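Local coordinates for uncharacterized protein Atu1656 (Agrobacterium tumefaciens, PDB 2OJH) that is of unknown function but belongs to the TolB family and folds as a six-bladed beta-propeller, at residues 96-101 / 134-139; 155-160 / 164-169. One frame throughout, in Å; residues are numbered along the deposited sequence.

Overall arrangement
Along the chain, contact 1 closes before contact 2 opens, and their centres lie about 14 Å apart. Both reach the four-stranded antiparallel sheet 131-136, 142-149, 152-159, 165-167, one blade of the propeller. Contact 1 has its centre about 11 Å from the centre of the chain and joins the blade's innermost strand, 131-136, to strand 98-103 of the preceding blade. Contact 2 lies farther out, about 17 Å from the same point, and pairs the last two strands of the same blade. Thus one packs blade against blade, while the other completes a single blade at its outer edge. They touch where Ile160 CD1 rests 3.6 Å from Trp136 NE1, a packing contact.

Contact 1. Residues 96-101 / 134-139; sequences GALYAI and HGWSPD
Ala100 and Trp136 bring their CA atoms to 8.7 Å, the nearest pair where strand 98-101 runs past strand 134-136 in a nearly antiparallel sense, at 157° with 9.2 Å between the axes. At that spacing the backbones are too far apart to pair, and the gap is bridged by the Trp136 indole, whose six-membered ring reaches across to the other strand. Trp136 has two modelled conformers, and the contacts given are those of one of them. Its CH2 comes to 3.6 Å from Leu98 CB, and the neighbouring CZ3 to 3.7 Å from Ala100 CB; both carbons approach the ring obliquely. Leu98 crosses the indole at about a right angle. With its CG set beside the backbone N (chi1 -65°), it also brings CD1 to 4.0 Å from Trp136 CZ2. Between Leu98 and Ala100, Tyr99 C lies at the indole edge, near its plane, 4.1 Å from Trp136 CZ3. This is the packing of adjacent propeller blades: strand 98-103 belongs to one four-stranded sheet, and strand 131-136 opens the next. Leu114, on strand 111-116 of the first blade, also touches the indole. The other end of Trp136 turns back to its own blade, where NE1 is hydrogen-bonded to Gly140 O.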
ATOM      1  N   GLY A  96       4.834  15.293  -3.968  1.00 38.26           N
ATOM      2  CA  GLY A  96       4.778  14.762  -5.324  1.00 38.00           C
ATOM      3  C   GLY A  96       6.083  14.652  -6.097  1.00 37.69           C
ATOM      4  O   GLY A  96       6.064  14.158  -7.240  1.00 37.16           O
ATOM      5  N   ALA A  97       7.208  15.091  -5.501  1.00 36.59           N
ATOM      6  CA  ALA A  97       8.498  15.098  -6.198  1.00 35.79           C
ATOM      7  C   ALA A  97       9.289  13.786  -6.178  1.00 36.08           C
ATOM      8  O   ALA A  97      10.258  13.657  -6.930  1.00 35.72           O
ATOM      9  CB  ALA A  97       9.392  16.268  -5.694  1.00 36.49           C
ATOM     10  N   LEU A  98       8.900  12.835  -5.322  1.00 35.08           N
ATOM     11  CA  LEU A  98       9.639  11.577  -5.188  1.00 35.16           C
ATOM     12  C   LEU A  98       8.749  10.369  -5.224  1.00 35.73           C
ATOM     13  O   LEU A  98       7.620  10.416  -4.732  1.00 35.12           O
ATOM     14  CB  LEU A  98      10.419  11.517  -3.864  1.00 34.84           C
ATOM     15  CG  LEU A  98      11.560  12.517  -3.642  1.00 35.13           C
ATOM     16  CD1 LEU A  98      12.134  12.338  -2.264  1.00 37.94           C
ATOM     17  CD2 LEU A  98      12.694  12.457  -4.707  1.00 37.75           C
ATOM     18  N   TYR A  99       9.297   9.288  -5.777  1.00 35.96           N
ATOM     19  CA  TYR A  99       8.715   7.961  -5.675  1.00 36.31           C
ATOM     20  C   TYR A  99       9.565   7.097  -4.749  1.00 36.16           C
ATOM     21  O   TYR A  99      10.784   7.224  -4.696  1.00 37.01           O
ATOM     22  CB  TYR A  99       8.665   7.289  -7.055  1.00 36.93           C
ATOM     23  CG  TYR A  99       7.718   7.883  -8.075  1.00 35.10           C
ATOM     24  CD1 TYR A  99       6.707   8.779  -7.706  1.00 35.19           C
ATOM     25  CD2 TYR A  99       7.800   7.501  -9.412  1.00 37.03           C
ATOM     26  CE1 TYR A  99       5.826   9.320  -8.668  1.00 35.45           C
ATOM     27  CE2 TYR A  99       6.933   8.034 -10.382  1.00 37.43           C
ATOM     28  CZ  TYR A  99       5.944   8.934 -10.000  1.00 36.66           C
ATOM     29  OH  TYR A  99       5.087   9.445 -10.951  1.00 35.41           O
ATOM     30  N   ALA A 100       8.911   6.210  -4.022  1.00 36.00           N
ATOM     31  CA  ALA A 100       9.606   5.187  -3.285  1.00 35.83           C
ATOM     32  C   ALA A 100       9.206   3.849  -3.893  1.00 36.78           C
ATOM     33  O   ALA A 100       7.994   3.602  -4.149  1.00 34.70           O
ATOM     34  CB  ALA A 100       9.230   5.259  -1.826  1.00 35.54           C
ATOM     35  N   ILE A 101      10.201   2.994  -4.143  1.00 35.65           N
ATOM     36  CA  ILE A 101       9.948   1.674  -4.770  1.00 37.07           C
ATOM     37  C   ILE A 101      10.645   0.603  -3.961  1.00 36.82           C
ATOM     38  O   ILE A 101      11.550   0.903  -3.169  1.00 37.65           O
ATOM     39  CB  ILE A 101      10.464   1.620  -6.233  1.00 36.70           C
ATOM     40  CG1 ILE A 101      11.965   1.908  -6.270  1.00 35.97           C
ATOM     41  CG2 ILE A 101       9.720   2.661  -7.124  1.00 39.74           C
ATOM     42  CD1 ILE A 101      12.615   1.866  -7.710  1.00 36.74           C
ATOM     43  N   HIS A 134       5.896   0.955   2.459  1.00 36.65           N
ATOM     44  CA  HIS A 134       4.449   0.921   2.720  1.00 38.13           C
ATOM     45  C   HIS A 134       3.735   2.247   3.057  1.00 38.75           C
ATOM     46  O   HIS A 134       2.519   2.324   2.868  1.00 37.46           O
ATOM     47  CB  HIS A 134       4.094  -0.150   3.724  1.00 37.55           C
ATOM     48  CG  HIS A 134       3.844  -1.494   3.103  1.00 39.05           C
ATOM     49  ND1 HIS A 134       2.686  -1.798   2.408  1.00 38.66           N
ATOM     50  CD2 HIS A 134       4.604  -2.619   3.084  1.00 38.40           C
ATOM     51  CE1 HIS A 134       2.757  -3.047   1.975  1.00 40.61           C
ATOM     52  NE2 HIS A 134       3.913  -3.563   2.360  1.00 38.69           N
ATOM     53  N   GLY A 135       4.453   3.296   3.465  1.00 37.99           N
ATOM     54  CA  GLY A 135       3.789   4.607   3.711  1.00 38.09           C
ATOM     55  C   GLY A 135       4.770   5.759   3.894  1.00 38.20           C
ATOM     56  O   GLY A 135       5.858   5.557   4.460  1.00 37.91           O
ATOM     57  N   TRP A 136       4.403   6.954   3.420  0.50 37.74           N
ATOM     58  CA  TRP A 136       5.210   8.159   3.613  0.50 37.52           C
ATOM     59  C   TRP A 136       4.612   9.003   4.738  0.50 38.23           C
ATOM     60  O   TRP A 136       3.403   9.212   4.772  0.50 37.85           O
ATOM     61  CB  TRP A 136       5.251   9.005   2.333  0.50 36.79           C
ATOM     62  CG  TRP A 136       6.580   9.657   2.043  0.50 35.78           C
ATOM     63  CD1 TRP A 136       7.256  10.543   2.824  0.50 34.85           C
ATOM     64  CD2 TRP A 136       7.374   9.468   0.866  0.50 34.21           C
ATOM     65  NE1 TRP A 136       8.437  10.914   2.211  0.50 33.71           N
ATOM     66  CE2 TRP A 136       8.530  10.261   1.008  0.50 34.62           C
ATOM     67  CE3 TRP A 136       7.221   8.696  -0.293  0.50 34.74           C
ATOM     68  CZ2 TRP A 136       9.522  10.311   0.026  0.50 35.14           C
ATOM     69  CZ3 TRP A 136       8.208   8.745  -1.272  0.50 34.79           C
ATOM     70  CH2 TRP A 136       9.345   9.542  -1.104  0.50 35.31           C
ATOM     71  N   SER A 137       5.459   9.518   5.633  1.00 38.87           N
ATOM     72  CA  SER A 137       4.986  10.354   6.740  1.00 39.70           C
ATOM     73  C   SER A 137       4.324  11.616   6.173  1.00 39.98           C
ATOM     74  O   SER A 137       4.777  12.155   5.145  1.00 41.52           O
ATOM     75  CB  SER A 137       6.117  10.692   7.720  1.00 39.11           C
ATOM     76  OG  SER A 137       6.991  11.648   7.183  1.00 39.68           O
ATOM     77  N   PRO A 138       3.226  12.085   6.809  1.00 40.45           N
ATOM     78  CA  PRO A 138       2.567  13.307   6.352  1.00 40.62           C
ATOM     79  C   PRO A 138       3.525  14.483   6.121  1.00 41.06           C
ATOM     80  O   PRO A 138       3.342  15.235   5.162  1.00 40.98           O
ATOM     81  CB  PRO A 138       1.587  13.607   7.489  1.00 40.67           C
ATOM     82  CG  PRO A 138       1.218  12.231   7.970  1.00 41.03           C
ATOM     83  CD  PRO A 138       2.522  11.500   7.960  1.00 40.38           C
ATOM     84  N   ASP A 139       4.541  14.644   6.969  1.00 41.22           N
ATOM     85  CA  ASP A 139       5.490  15.747   6.781  1.00 41.31           C
ATOM     86  C   ASP A 139       6.572  15.463   5.722  1.00 40.98           C
ATOM     87  O   ASP A 139       7.475  16.276   5.528  1.00 40.83           O
ATOM     88  CB  ASP A 139       6.112  16.201   8.121  1.00 41.39           C
ATOM     89  CG  ASP A 139       7.019  15.140   8.779  1.00 43.63           C
ATOM     90  OD1 ASP A 139       7.267  14.053   8.211  1.00 44.92           O
ATOM     91  OD2 ASP A 139       7.503  15.399   9.906  1.00 44.36           O
TER

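Contact 2. Residues 155-160 / 164-169; sequences IYSMDI and VETRLT
The Tyr156 ring is flanked by the aliphatic parts of Glu165 and Arg167, which come obliquely from opposite sides of its plane. Arg167, extended from CG to NE, sets CG 3.5 Å from Tyr156 CE1, and its guanidinium plane is turned only 23° from that of the phenol. Glu165 brings CG to 3.6 Å from Tyr156 CD1, with its carboxylate tilted 42° to the ring. Arg149 adds a cation-pi contact to Tyr156 and a salt bridge to Glu165 OE2, which is also hydrogen-bonded to Tyr145 OH; the neighbouring positive charge probably helps keep Glu165 ionised. Arg167 NH2 forms a salt bridge with Asp154. On the same sheet face, the selenomethionine side chain at Met158 bends so that CE lies 3.9 Å from Glu165 CB. These residues belong to the beta hairpin that closes the outer side of a propeller blade, strand 165-167 being the last of its four strands. Ser157 and Thr166 are a hydrogen-bonded antiparallel pair (Ser157 N to Thr166 O and Thr166 N to Ser157 O, both 2.8 Å), between the non-hydrogen-bonded pairs Tyr156-Arg167 and Met158-Glu165. Toward the hairpin turn, the Asp159 N to Val164 O bond is weak. At the far end, Ile155 O takes a 2.7 Å bond from Leu168 N and a weak one from Thr169 N. There a side chain takes over: Thr169 OG1, set between its own backbone N and carbonyl carbon (chi1 62°), accepts the N-H of Ile155 in a nearly straight bond, with Ile155 N 3.0 Å away, and is also hydrogen-bonded to Asp154 OD1. On the face opposite Tyr156, Thr166 CB packs 3.7 Å from Ser157 OG, while Leu168 CD1 touches both Ser157 and Ile155 CG2.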
ATOM      1  N   ILE A 155       7.404  -3.779  11.802  1.00 36.34           N
ATOM      2  CA  ILE A 155       7.190  -2.437  11.295  1.00 36.33           C
ATOM      3  C   ILE A 155       8.397  -1.610  11.655  1.00 36.66           C
ATOM      4  O   ILE A 155       8.843  -1.611  12.815  1.00 36.89           O
ATOM      5  CB  ILE A 155       5.909  -1.815  11.923  1.00 36.05           C
ATOM      6  CG1 ILE A 155       4.694  -2.775  11.753  1.00 36.61           C
ATOM      7  CG2 ILE A 155       5.646  -0.397  11.369  1.00 36.09           C
ATOM      8  CD1 ILE A 155       4.392  -3.223  10.298  1.00 37.37           C
ATOM      9  N   TYR A 156       8.929  -0.911  10.655  1.00 36.40           N
ATOM     10  CA  TYR A 156      10.086  -0.041  10.840  1.00 36.72           C
ATOM     11  C   TYR A 156       9.720   1.318  10.288  1.00 36.93           C
ATOM     12  O   TYR A 156       8.795   1.442   9.468  1.00 35.70           O
ATOM     13  CB  TYR A 156      11.310  -0.554  10.044  1.00 36.92           C
ATOM     14  CG  TYR A 156      11.911  -1.798  10.611  1.00 36.27           C
ATOM     15  CD1 TYR A 156      12.950  -1.730  11.532  1.00 36.40           C
ATOM     16  CD2 TYR A 156      11.402  -3.060  10.272  1.00 36.80           C
ATOM     17  CE1 TYR A 156      13.469  -2.898  12.114  1.00 38.87           C
ATOM     18  CE2 TYR A 156      11.915  -4.219  10.849  1.00 36.84           C
ATOM     19  CZ  TYR A 156      12.945  -4.125  11.765  1.00 36.11           C
ATOM     20  OH  TYR A 156      13.473  -5.259  12.316  1.00 37.81           O
ATOM     21  N   SER A 157      10.468   2.345  10.698  1.00 37.58           N
ATOM     22  CA  SER A 157      10.400   3.608  10.012  1.00 37.74           C
ATOM     23  C   SER A 157      11.822   4.112   9.784  1.00 38.12           C
ATOM     24  O   SER A 157      12.759   3.684  10.464  1.00 38.66           O
ATOM     25  CB  SER A 157       9.573   4.620  10.810  1.00 37.96           C
ATOM     26  OG  SER A 157      10.198   4.904  12.043  1.00 38.35           O
HETATM   27  N   MSE A 158      11.996   4.973   8.800  1.00 38.98           N
HETATM   28  CA  MSE A 158      13.312   5.533   8.547  1.00 40.92           C
HETATM   29  C   MSE A 158      13.168   7.012   8.343  1.00 40.70           C
HETATM   30  O   MSE A 158      12.214   7.464   7.722  1.00 39.96           O
HETATM   31  CB  MSE A 158      13.973   4.876   7.329  1.00 40.11           C
HETATM   32  CG  MSE A 158      15.234   5.600   6.823  1.00 43.02           C
HETATM   33 SE   MSE A 158      16.253   4.473   5.619  0.80 46.63          SE
HETATM   34  CE  MSE A 158      16.601   2.955   6.768  1.00 44.39           C
ATOM     35  N   ASP A 159      14.124   7.754   8.888  1.00 41.63           N
ATOM     36  CA  ASP A 159      14.288   9.161   8.606  1.00 42.90           C
ATOM     37  C   ASP A 159      15.114   9.274   7.319  1.00 43.22           C
ATOM     38  O   ASP A 159      16.245   8.797   7.243  1.00 43.35           O
ATOM     39  CB  ASP A 159      14.979   9.828   9.810  1.00 43.15           C
ATOM     40  CG  ASP A 159      15.267  11.298   9.582  1.00 45.74           C
ATOM     41  OD1 ASP A 159      16.278  11.607   8.910  1.00 47.70           O
ATOM     42  OD2 ASP A 159      14.482  12.140  10.078  1.00 48.32           O
ATOM     43  N   ILE A 160      14.533   9.894   6.306  1.00 43.71           N
ATOM     44  CA  ILE A 160      15.152   9.974   4.983  1.00 44.11           C
ATOM     45  C   ILE A 160      16.511  10.696   4.950  1.00 44.34           C
ATOM     46  O   ILE A 160      17.447  10.221   4.289  1.00 44.57           O
ATOM     47  CB  ILE A 160      14.177  10.594   3.966  1.00 44.05           C
ATOM     48  CG1 ILE A 160      12.977   9.671   3.763  1.00 44.25           C
ATOM     49  CG2 ILE A 160      14.840  10.832   2.631  1.00 45.54           C
ATOM     50  CD1 ILE A 160      11.879  10.358   3.023  1.00 45.91           C
ATOM     51  N   VAL A 164      18.580   6.615   9.400  1.00 42.22           N
ATOM     52  CA  VAL A 164      18.437   5.823  10.628  1.00 42.36           C
ATOM     53  C   VAL A 164      17.166   4.992  10.652  1.00 42.38           C
ATOM     54  O   VAL A 164      16.065   5.518  10.472  1.00 42.50           O
ATOM     55  CB  VAL A 164      18.500   6.710  11.910  1.00 42.63           C
ATOM     56  CG1 VAL A 164      18.061   5.913  13.148  1.00 41.57           C
ATOM     57  CG2 VAL A 164      19.903   7.284  12.110  1.00 43.11           C
ATOM     58  N   GLU A 165      17.325   3.693  10.906  1.00 42.19           N
ATOM     59  CA  GLU A 165      16.216   2.756  10.947  1.00 42.38           C
ATOM     60  C   GLU A 165      15.702   2.590  12.385  1.00 42.07           C
ATOM     61  O   GLU A 165      16.500   2.425  13.324  1.00 41.58           O
ATOM     62  CB  GLU A 165      16.690   1.421  10.354  1.00 42.93           C
ATOM     63  CG  GLU A 165      15.777   0.228  10.516  1.00 43.18           C
ATOM     64  CD  GLU A 165      16.306  -0.993   9.767  1.00 43.91           C
ATOM     65  OE1 GLU A 165      17.162  -1.721  10.328  1.00 44.10           O
ATOM     66  OE2 GLU A 165      15.870  -1.232   8.608  1.00 44.22           O
ATOM     67  N   THR A 166      14.385   2.654  12.550  1.00 40.91           N
ATOM     68  CA  THR A 166      13.743   2.546  13.856  1.00 40.61           C
ATOM     69  C   THR A 166      12.756   1.394  13.821  1.00 40.03           C
ATOM     70  O   THR A 166      11.881   1.348  12.954  1.00 38.68           O
ATOM     71  CB  THR A 166      12.984   3.830  14.228  1.00 41.22           C
ATOM     72  OG1 THR A 166      13.926   4.875  14.471  1.00 42.12           O
ATOM     73  CG2 THR A 166      12.136   3.641  15.492  1.00 41.38           C
ATOM     74  N   ARG A 167      12.900   0.479  14.775  1.00 38.68           N
ATOM     75  CA  ARG A 167      12.041  -0.691  14.859  1.00 38.60           C
ATOM     76  C   ARG A 167      10.820  -0.367  15.748  1.00 38.41           C
ATOM     77  O   ARG A 167      10.984   0.020  16.916  1.00 38.39           O
ATOM     78  CB  ARG A 167      12.862  -1.835  15.446  1.00 38.67           C
ATOM     79  CG  ARG A 167      12.192  -3.171  15.361  1.00 39.04           C
ATOM     80  CD  ARG A 167      13.080  -4.264  15.862  1.00 38.72           C
ATOM     81  NE  ARG A 167      12.331  -5.503  16.023  1.00 37.64           N
ATOM     82  CZ  ARG A 167      12.782  -6.578  16.648  1.00 39.10           C
ATOM     83  NH1 ARG A 167      13.985  -6.559  17.210  1.00 39.50           N
ATOM     84  NH2 ARG A 167      12.020  -7.668  16.735  1.00 38.16           N
ATOM     85  N   LEU A 168       9.609  -0.506  15.204  1.00 37.87           N
ATOM     86  CA  LEU A 168       8.391  -0.096  15.923  1.00 38.12           C
ATOM     87  C   LEU A 168       7.599  -1.234  16.521  1.00 37.95           C
ATOM     88  O   LEU A 168       6.825  -1.021  17.453  1.00 38.69           O
ATOM     89  CB  LEU A 168       7.477   0.749  15.028  1.00 38.38           C
ATOM     90  CG  LEU A 168       8.148   2.052  14.570  1.00 39.21           C
ATOM     91  CD1 LEU A 168       7.348   2.663  13.466  1.00 42.19           C
ATOM     92  CD2 LEU A 168       8.320   3.064  15.714  1.00 40.93           C
ATOM     93  N   THR A 169       7.757  -2.425  15.962  1.00 37.55           N
ATOM     94  CA  THR A 169       7.210  -3.625  16.579  1.00 38.14           C
ATOM     95  C   THR A 169       8.369  -4.575  16.810  1.00 38.32           C
ATOM     96  O   THR A 169       9.414  -4.441  16.177  1.00 38.69           O
ATOM     97  CB  THR A 169       6.070  -4.286  15.755  1.00 37.84           C
ATOM     98  OG1 THR A 169       6.558  -4.717  14.476  1.00 37.75           O
ATOM     99  CG2 THR A 169       4.914  -3.324  15.552  1.00 36.74           C
TER